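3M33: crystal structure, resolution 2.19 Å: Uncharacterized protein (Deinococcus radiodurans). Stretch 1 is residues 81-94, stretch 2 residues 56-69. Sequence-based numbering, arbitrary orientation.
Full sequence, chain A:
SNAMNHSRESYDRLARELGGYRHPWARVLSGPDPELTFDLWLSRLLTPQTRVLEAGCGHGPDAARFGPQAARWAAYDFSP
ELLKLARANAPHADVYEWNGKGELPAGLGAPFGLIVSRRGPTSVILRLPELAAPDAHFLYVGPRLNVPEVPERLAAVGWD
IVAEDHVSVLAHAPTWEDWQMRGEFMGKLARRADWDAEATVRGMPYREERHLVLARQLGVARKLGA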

ATOM      1  N   GLU A  81       3.330 -18.173  -4.078  1.00 54.44           N
ATOM      2  CA  GLU A  81       4.694 -18.291  -3.579  1.00 62.83           C
ATOM      3  C   GLU A  81       4.997 -17.115  -2.648  1.00 63.86           C
ATOM      4  O   GLU A  81       5.528 -17.288  -1.552  1.00 65.49           O
ATOM      5  CB  GLU A  81       5.706 -18.395  -4.734  1.00 69.17           C
ATOM      6  CG  GLU A  81       5.531 -19.636  -5.638  1.00 72.02           C
ATOM      7  CD  GLU A  81       5.748 -20.968  -4.903  1.00 79.38           C
ATOM      8  OE1 GLU A  81       6.828 -21.167  -4.309  1.00 81.45           O
ATOM      9  OE2 GLU A  81       4.837 -21.826  -4.927  1.00 78.81           O
ATOM     10  N   LEU A  82       4.620 -15.922  -3.082  1.00 56.45           N
ATOM     11  CA  LEU A  82       4.759 -14.733  -2.268  1.00 51.09           C
ATOM     12  C   LEU A  82       4.095 -14.928  -0.897  1.00 46.38           C
ATOM     13  O   LEU A  82       4.660 -14.573   0.134  1.00 43.55           O
ATOM     14  CB  LEU A  82       4.154 -13.548  -3.008  1.00 49.17           C
ATOM     15  CG  LEU A  82       4.512 -12.177  -2.469  1.00 46.32           C
ATOM     16  CD1 LEU A  82       6.038 -11.973  -2.485  1.00 47.65           C
ATOM     17  CD2 LEU A  82       3.788 -11.116  -3.294  1.00 43.66           C
ATOM     18  N   LEU A  83       2.913 -15.529  -0.880  1.00 42.89           N
ATOM     19  CA  LEU A  83       2.248 -15.815   0.385  1.00 42.66           C
ATOM     20  C   LEU A  83       3.050 -16.758   1.295  1.00 45.67           C
ATOM     21  O   LEU A  83       2.974 -16.645   2.516  1.00 49.21           O
ATOM     22  CB  LEU A  83       0.841 -16.346   0.160  1.00 43.29           C
ATOM     23  CG  LEU A  83      -0.106 -15.351  -0.509  1.00 42.60           C
ATOM     24  CD1 LEU A  83      -1.487 -15.972  -0.666  1.00 44.06           C
ATOM     25  CD2 LEU A  83      -0.186 -14.067   0.296  1.00 37.76           C
ATOM     26  N   LYS A  84       3.827 -17.665   0.713  1.00 45.93           N
ATOM     27  CA  LYS A  84       4.724 -18.504   1.517  1.00 53.35           C
ATOM     28  C   LYS A  84       5.698 -17.663   2.351  1.00 51.91           C
ATOM     29  O   LYS A  84       5.891 -17.926   3.541  1.00 50.61           O
ATOM     30  CB  LYS A  84       5.501 -19.491   0.643  1.00 53.60           C
ATOM     31  CG  LYS A  84       4.645 -20.592   0.055  1.00 60.11           C
ATOM     32  CD  LYS A  84       5.481 -21.586  -0.737  1.00 65.33           C
ATOM     33  CE  LYS A  84       4.592 -22.613  -1.420  1.00 71.89           C
ATOM     34  NZ  LYS A  84       5.359 -23.461  -2.372  1.00 80.42           N
ATOM     35  N   LEU A  85       6.307 -16.655   1.724  1.00 47.07           N
ATOM     36  CA  LEU A  85       7.155 -15.703   2.440  1.00 42.97           C
ATOM     37  C   LEU A  85       6.370 -14.946   3.494  1.00 47.17           C
ATOM     38  O   LEU A  85       6.860 -14.707   4.605  1.00 50.95           O
ATOM     39  CB  LEU A  85       7.784 -14.702   1.477  1.00 46.70           C
ATOM     40  CG  LEU A  85       8.580 -15.382   0.381  1.00 45.31           C
ATOM     41  CD1 LEU A  85       9.158 -14.362  -0.589  1.00 49.13           C
ATOM     42  CD2 LEU A  85       9.674 -16.218   1.040  1.00 54.30           C
ATOM     43  N   ALA A  86       5.148 -14.558   3.162  1.00 43.78           N
ATOM     44  CA  ALA A  86       4.362 -13.805   4.134  1.00 44.18           C
ATOM     45  C   ALA A  86       4.081 -14.652   5.381  1.00 40.66           C
ATOM     46  O   ALA A  86       4.195 -14.163   6.496  1.00 43.38           O
ATOM     47  CB  ALA A  86       3.059 -13.254   3.514  1.00 37.51           C
ATOM     48  N   ARG A  87       3.735 -15.923   5.196  1.00 43.38           N
ATOM     49  CA  ARG A  87       3.452 -16.779   6.351  1.00 53.60           C
ATOM     50  C   ARG A  87       4.681 -16.935   7.258  1.00 54.32           C
ATOM     51  O   ARG A  87       4.571 -16.817   8.483  1.00 57.96           O
ATOM     52  CB  ARG A  87       2.868 -18.126   5.916  1.00 58.11           C
ATOM     53  CG  ARG A  87       1.466 -17.983   5.334  1.00 62.61           C
ATOM     54  CD  ARG A  87       0.790 -19.320   5.038  1.00 66.04           C
ATOM     55  NE  ARG A  87      -0.449 -19.129   4.278  1.00 63.97           N
ATOM     56  CZ  ARG A  87      -0.546 -19.256   2.954  1.00 57.13           C
ATOM     57  NH1 ARG A  87       0.521 -19.595   2.239  1.00 51.81           N
ATOM     58  NH2 ARG A  87      -1.713 -19.056   2.342  1.00 50.70           N
ATOM     59  N   ALA A  88       5.846 -17.159   6.652  1.00 50.08           N
ATOM     60  CA  ALA A  88       7.113 -17.215   7.385  1.00 52.13           C
ATOM     61  C   ALA A  88       7.503 -15.878   8.042  1.00 58.79           C
ATOM     62  O   ALA A  88       8.018 -15.850   9.163  1.00 59.86           O
ATOM     63  CB  ALA A  88       8.229 -17.694   6.462  1.00 49.73           C
ATOM     64  N   ASN A  89       7.256 -14.776   7.338  1.00 47.65           N
ATOM     65  CA  ASN A  89       7.594 -13.451   7.836  1.00 43.46           C
ATOM     66  C   ASN A  89       6.723 -13.116   9.051  1.00 46.71           C
ATOM     67  O   ASN A  89       7.181 -12.482  10.003  1.00 44.87           O
ATOM     68  CB  ASN A  89       7.410 -12.412   6.716  1.00 42.06           C
ATOM     69  CG  ASN A  89       8.201 -11.134   6.945  1.00 45.29           C
ATOM     70  OD1 ASN A  89       9.050 -11.053   7.832  1.00 46.22           O
ATOM     71  ND2 ASN A  89       7.922 -10.121   6.130  1.00 39.87           N
ATOM     72  N   ALA A  90       5.471 -13.564   9.027  1.00 38.15           N
ATOM     73  CA  ALA A  90       4.543 -13.239  10.109  1.00 44.31           C
ATOM     74  C   ALA A  90       3.723 -14.442  10.575  1.00 46.03           C
ATOM     75  O   ALA A  90       2.595 -14.638  10.123  1.00 46.47           O
ATOM     76  CB  ALA A  90       3.619 -12.088   9.685  1.00 46.24           C
ATOM     77  N   PRO A  91       4.284 -15.238  11.502  1.00 49.83           N
ATOM     78  CA  PRO A  91       3.673 -16.483  11.997  1.00 49.24           C
ATOM     79  C   PRO A  91       2.329 -16.252  12.676  1.00 45.23           C
ATOM     80  O   PRO A  91       1.462 -17.123  12.666  1.00 50.36           O
ATOM     81  CB  PRO A  91       4.681 -16.987  13.042  1.00 51.36           C
ATOM     82  CG  PRO A  91       5.961 -16.292  12.722  1.00 58.47           C
ATOM     83  CD  PRO A  91       5.584 -14.965  12.138  1.00 55.19           C
ATOM     84  N   HIS A  92       2.167 -15.087  13.283  1.00 42.78           N
ATOM     85  CA  HIS A  92       0.912 -14.746  13.941  1.00 46.74           C
ATOM     86  C   HIS A  92      -0.200 -14.442  12.941  1.00 46.77           C
ATOM     87  O   HIS A  92      -1.370 -14.502  13.298  1.00 53.09           O
ATOM     88  CB  HIS A  92       1.116 -13.523  14.825  1.00 47.88           C
ATOM     89  CG  HIS A  92       1.736 -12.380  14.097  1.00 53.50           C
ATOM     90  ND1 HIS A  92       3.100 -12.245  13.957  1.00 53.08           N
ATOM     91  CD2 HIS A  92       1.179 -11.354  13.412  1.00 48.31           C
ATOM     92  CE1 HIS A  92       3.358 -11.164  13.244  1.00 50.61           C
ATOM     93  NE2 HIS A  92       2.211 -10.607  12.899  1.00 52.13           N
ATOM     94  N   ALA A  93       0.153 -14.107  11.699  1.00 40.90           N
ATOM     95  CA  ALA A  93      -0.860 -13.652  10.741  1.00 39.28           C
ATOM     96  C   ALA A  93      -1.637 -14.802  10.124  1.00 38.62           C
ATOM     97  O   ALA A  93      -1.121 -15.915   9.994  1.00 41.79           O
ATOM     98  CB  ALA A  93      -0.221 -12.759   9.640  1.00 33.22           C
ATOM     99  N   ASP A  94      -2.893 -14.541   9.769  1.00 42.45           N
ATOM    100  CA  ASP A  94      -3.669 -15.485   8.973  1.00 42.45           C
ATOM    101  C   ASP A  94      -3.664 -15.020   7.521  1.00 44.98           C
ATOM    102  O   ASP A  94      -4.252 -13.993   7.200  1.00 39.75           O
ATOM    103  CB  ASP A  94      -5.100 -15.564   9.483  1.00 47.21           C
ATOM    104  CG  ASP A  94      -5.198 -16.210  10.864  1.00 55.10           C
ATOM    105  OD1 ASP A  94      -4.445 -17.164  11.142  1.00 46.04           O
ATOM    106  OD2 ASP A  94      -6.037 -15.765  11.670  1.00 59.16           O
TER
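Stretch 2 56-69: GCGHGPDAARFGPQ

Stretch 2 runs along stretch 1 in the same general direction: His59 lies opposite Ala86 (CA to CA 4.1 Å), Ala64 opposite Ala90 (CA to CA 4.6 Å), and Pro68 opposite His92 (CA to CA 6.9 Å). It starts as a loop, folds through a type II' turn from Cys57 to Gly60, closed by Gly60 N to Cys57 O at 3.0 Å, and enters a helix at Pro61 with Gly60 as N-cap; a 3-10 segment covers Gly67 to Gln69. Stretch 1 is helical as far as Asn89, leaves helical geometry at Ala90 (phi/psi -135/86), and makes a type I turn to Ala93. The two stretches bury 573 Å² between them, both sides summed.

The turn packs on the helix of stretch 1. Leu82, chi1 t and chi2 p, starts sideways but brings CD2 to 3.7 Å from Gly58 CA and CD1 to 3.8 Å from His59 CB. Leu83 starts away from stretch 2, yet its m, t rotamer carries CD2 back to 3.9 Å from Cys57 SG; Cys57 has chi1 p. The small Ala86 admits the turn backbone: its CB lies 3.5 Å from Gly58 O and 3.6 Å from Gly60 N, and its CA makes a CA-H...O contact of 3.4 Å with His59 O. At Gly60 (phi 80°) an ideal CB would point toward the helix and come within 3.2 Å of Ala86 CA, a tight fit that the bare backbone avoids.

Asn89, chi1 t, turns its amide to this same backbone: ND2 donates to His59 O at 3.0 Å, so that carbonyl receives both this hydrogen bond and the Ala86 contact. His59 CB lies 4.0 Å from Leu85 CB, a spacing set by the backbone; chi1 p (62°) places only the ring.

Farther along, alanines allow close approach. Ala90 CB reaches Ala63 CB at 3.7 Å and Ala64 N at 3.7 Å, while Ala93 CB packs 4.0 Å from Ala63 CB. His92 closes the contact. With chi1 at 52° (p) and chi2 at -86°, its ring presents NE2 to Ala63 O, a 2.7 Å hydrogen bond with an N-H...O angle of 158°. Ala63 O also accepts a weak bond from Gly67 N at 2.9 Å. Pro68 CG covers one face of the imidazole, 3.9 Å from its centroid, in a CH-pi contact. Gly67 leaves room for the ring: its CA is 3.5 Å from His92 NE2, and an ideal CB there would fall 2.3 Å from His92 NE2, a clash.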

ATOM      1  N   GLY A  56      -3.819  -6.990   0.058  1.00 33.72           N
ATOM      2  CA  GLY A  56      -2.582  -6.937  -0.712  1.00 31.24           C
ATOM      3  C   GLY A  56      -1.341  -6.982   0.153  1.00 38.33           C
ATOM      4  O   GLY A  56      -0.519  -6.064   0.086  1.00 35.89           O
ATOM      5  N   CYS A  57      -1.176  -8.052   0.941  1.00 32.51           N
ATOM      6  CA  CYS A  57      -0.111  -8.078   1.956  1.00 39.66           C
ATOM      7  C   CYS A  57       1.279  -8.343   1.380  1.00 44.90           C
ATOM      8  O   CYS A  57       2.279  -8.201   2.092  1.00 43.61           O
ATOM      9  CB  CYS A  57      -0.413  -9.116   3.034  1.00 36.16           C
ATOM     10  SG  CYS A  57      -0.451 -10.776   2.308  1.00 36.48           S
ATOM     11  N   GLY A  58       1.362  -8.739   0.110  1.00 37.60           N
ATOM     12  CA  GLY A  58       2.673  -9.054  -0.445  1.00 34.19           C
ATOM     13  C   GLY A  58       3.397 -10.091   0.409  1.00 40.70           C
ATOM     14  O   GLY A  58       2.808 -11.120   0.779  1.00 35.75           O
ATOM     15  N   HIS A  59       4.664  -9.836   0.736  1.00 36.47           N
ATOM     16  CA  HIS A  59       5.456 -10.815   1.501  1.00 36.65           C
ATOM     17  C   HIS A  59       5.355 -10.577   3.019  1.00 40.75           C
ATOM     18  O   HIS A  59       6.206 -11.023   3.787  1.00 39.38           O
ATOM     19  CB  HIS A  59       6.925 -10.808   1.041  1.00 35.95           C
ATOM     20  CG  HIS A  59       7.613  -9.493   1.246  1.00 31.48           C
ATOM     21  ND1 HIS A  59       7.380  -8.402   0.437  1.00 39.28           N
ATOM     22  CD2 HIS A  59       8.501  -9.084   2.184  1.00 37.02           C
ATOM     23  CE1 HIS A  59       8.096  -7.375   0.862  1.00 36.23           C
ATOM     24  NE2 HIS A  59       8.784  -7.761   1.924  1.00 38.71           N
ATOM     25  N   GLY A  60       4.318  -9.859   3.438  1.00 35.10           N
ATOM     26  CA  GLY A  60       4.030  -9.643   4.852  1.00 33.46           C
ATOM     27  C   GLY A  60       4.798  -8.572   5.631  1.00 36.22           C
ATOM     28  O   GLY A  60       4.923  -8.667   6.859  1.00 38.38           O
ATOM     29  N   PRO A  61       5.312  -7.539   4.950  1.00 33.55           N
ATOM     30  CA  PRO A  61       6.102  -6.620   5.778  1.00 31.14           C
ATOM     31  C   PRO A  61       5.248  -5.961   6.858  1.00 39.27           C
ATOM     32  O   PRO A  61       5.717  -5.786   7.983  1.00 36.52           O
ATOM     33  CB  PRO A  61       6.604  -5.558   4.777  1.00 40.61           C
ATOM     34  CG  PRO A  61       5.639  -5.644   3.565  1.00 25.84           C
ATOM     35  CD  PRO A  61       5.263  -7.137   3.527  1.00 31.29           C
ATOM     36  N   ASP A  62       4.016  -5.576   6.533  1.00 32.52           N
ATOM     37  CA  ASP A  62       3.194  -4.915   7.538  1.00 29.97           C
ATOM     38  C   ASP A  62       2.603  -5.916   8.527  1.00 34.60           C
ATOM     39  O   ASP A  62       2.476  -5.621   9.716  1.00 32.53           O
ATOM     40  CB  ASP A  62       2.103  -4.044   6.899  1.00 38.12           C
ATOM     41  CG  ASP A  62       2.641  -2.709   6.403  1.00 45.52           C
ATOM     42  OD1 ASP A  62       3.498  -2.108   7.089  1.00 42.82           O
ATOM     43  OD2 ASP A  62       2.210  -2.260   5.323  1.00 38.40           O
ATOM     44  N   ALA A  63       2.242  -7.099   8.043  1.00 32.85           N
ATOM     45  CA  ALA A  63       1.793  -8.146   8.941  1.00 36.10           C
ATOM     46  C   ALA A  63       2.860  -8.383  10.012  1.00 38.63           C
ATOM     47  O   ALA A  63       2.554  -8.501  11.196  1.00 38.46           O
ATOM     48  CB  ALA A  63       1.495  -9.447   8.161  1.00 27.71           C
ATOM     49  N   ALA A  64       4.120  -8.432   9.600  1.00 38.75           N
ATOM     50  CA  ALA A  64       5.192  -8.754  10.526  1.00 35.01           C
ATOM     51  C   ALA A  64       5.428  -7.605  11.473  1.00 42.17           C
ATOM     52  O   ALA A  64       5.642  -7.782  12.654  1.00 44.56           O
ATOM     53  CB  ALA A  64       6.474  -9.070   9.767  1.00 38.54           C
ATOM     54  N   ARG A  65       5.397  -6.407  10.935  1.00 36.03           N
ATOM     55  CA  ARG A  65       5.751  -5.245  11.714  1.00 33.20           C
ATOM     56  C   ARG A  65       4.634  -4.714  12.649  1.00 46.95           C
ATOM     57  O   ARG A  65       4.920  -4.268  13.766  1.00 39.93           O
ATOM     58  CB  ARG A  65       6.210  -4.181  10.725  1.00 43.82           C
ATOM     59  CG  ARG A  65       6.458  -2.833  11.265  1.00 46.25           C
ATOM     60  CD  ARG A  65       6.939  -1.945  10.141  1.00 44.09           C
ATOM     61  NE  ARG A  65       6.839  -0.560  10.558  1.00 48.69           N
ATOM     62  CZ  ARG A  65       6.707   0.460   9.725  1.00 42.17           C
ATOM     63  NH1 ARG A  65       6.652   0.254   8.414  1.00 41.96           N
ATOM     64  NH2 ARG A  65       6.631   1.685  10.212  1.00 46.12           N
ATOM     65  N   PHE A  66       3.377  -4.754  12.203  1.00 36.66           N
ATOM     66  CA  PHE A  66       2.262  -4.194  12.984  1.00 37.10           C
ATOM     67  C   PHE A  66       1.349  -5.280  13.522  1.00 42.76           C
ATOM     68  O   PHE A  66       0.618  -5.064  14.488  1.00 50.42           O
ATOM     69  CB  PHE A  66       1.397  -3.264  12.129  1.00 34.35           C
ATOM     70  CG  PHE A  66       2.082  -2.011  11.717  1.00 36.01           C
ATOM     71  CD1 PHE A  66       2.119  -0.913  12.571  1.00 43.91           C
ATOM     72  CD2 PHE A  66       2.686  -1.912  10.483  1.00 33.10           C
ATOM     73  CE1 PHE A  66       2.741   0.271  12.188  1.00 42.42           C
ATOM     74  CE2 PHE A  66       3.328  -0.728  10.091  1.00 36.47           C
ATOM     75  CZ  PHE A  66       3.350   0.360  10.942  1.00 39.70           C
ATOM     76  N   GLY A  67       1.380  -6.433  12.873  1.00 33.35           N
ATOM     77  CA  GLY A  67       0.539  -7.564  13.221  1.00 44.06           C
ATOM     78  C   GLY A  67       0.490  -7.977  14.685  1.00 38.99           C
ATOM     79  O   GLY A  67      -0.589  -8.247  15.211  1.00 35.20           O
ATOM     80  N   PRO A  68       1.649  -8.041  15.358  1.00 37.27           N
ATOM     81  CA  PRO A  68       1.589  -8.489  16.755  1.00 37.88           C
ATOM     82  C   PRO A  68       0.849  -7.519  17.676  1.00 39.50           C
ATOM     83  O   PRO A  68       0.506  -7.895  18.795  1.00 40.62           O
ATOM     84  CB  PRO A  68       3.068  -8.589  17.160  1.00 40.02           C
ATOM     85  CG  PRO A  68       3.810  -8.771  15.862  1.00 42.63           C
ATOM     86  CD  PRO A  68       3.037  -7.898  14.888  1.00 37.35           C
ATOM     87  N   GLN A  69       0.591  -6.303  17.212  1.00 37.36           N
ATOM     88  CA  GLN A  69      -0.027  -5.286  18.058  1.00 37.46           C
ATOM     89  C   GLN A  69      -1.538  -5.454  18.062  1.00 38.75           C
ATOM     90  O   GLN A  69      -2.229  -4.896  18.910  1.00 43.63           O
ATOM     91  CB  GLN A  69       0.367  -3.868  17.603  1.00 35.17           C
ATOM     92  CG  GLN A  69       1.546  -3.295  18.361  1.00 54.22           C
ATOM     93  CD  GLN A  69       2.004  -1.944  17.827  1.00 66.18           C
ATOM     94  OE1 GLN A  69       2.304  -1.029  18.600  1.00 63.36           O
ATOM     95  NE2 GLN A  69       2.063  -1.813  16.497  1.00 63.46           N
TER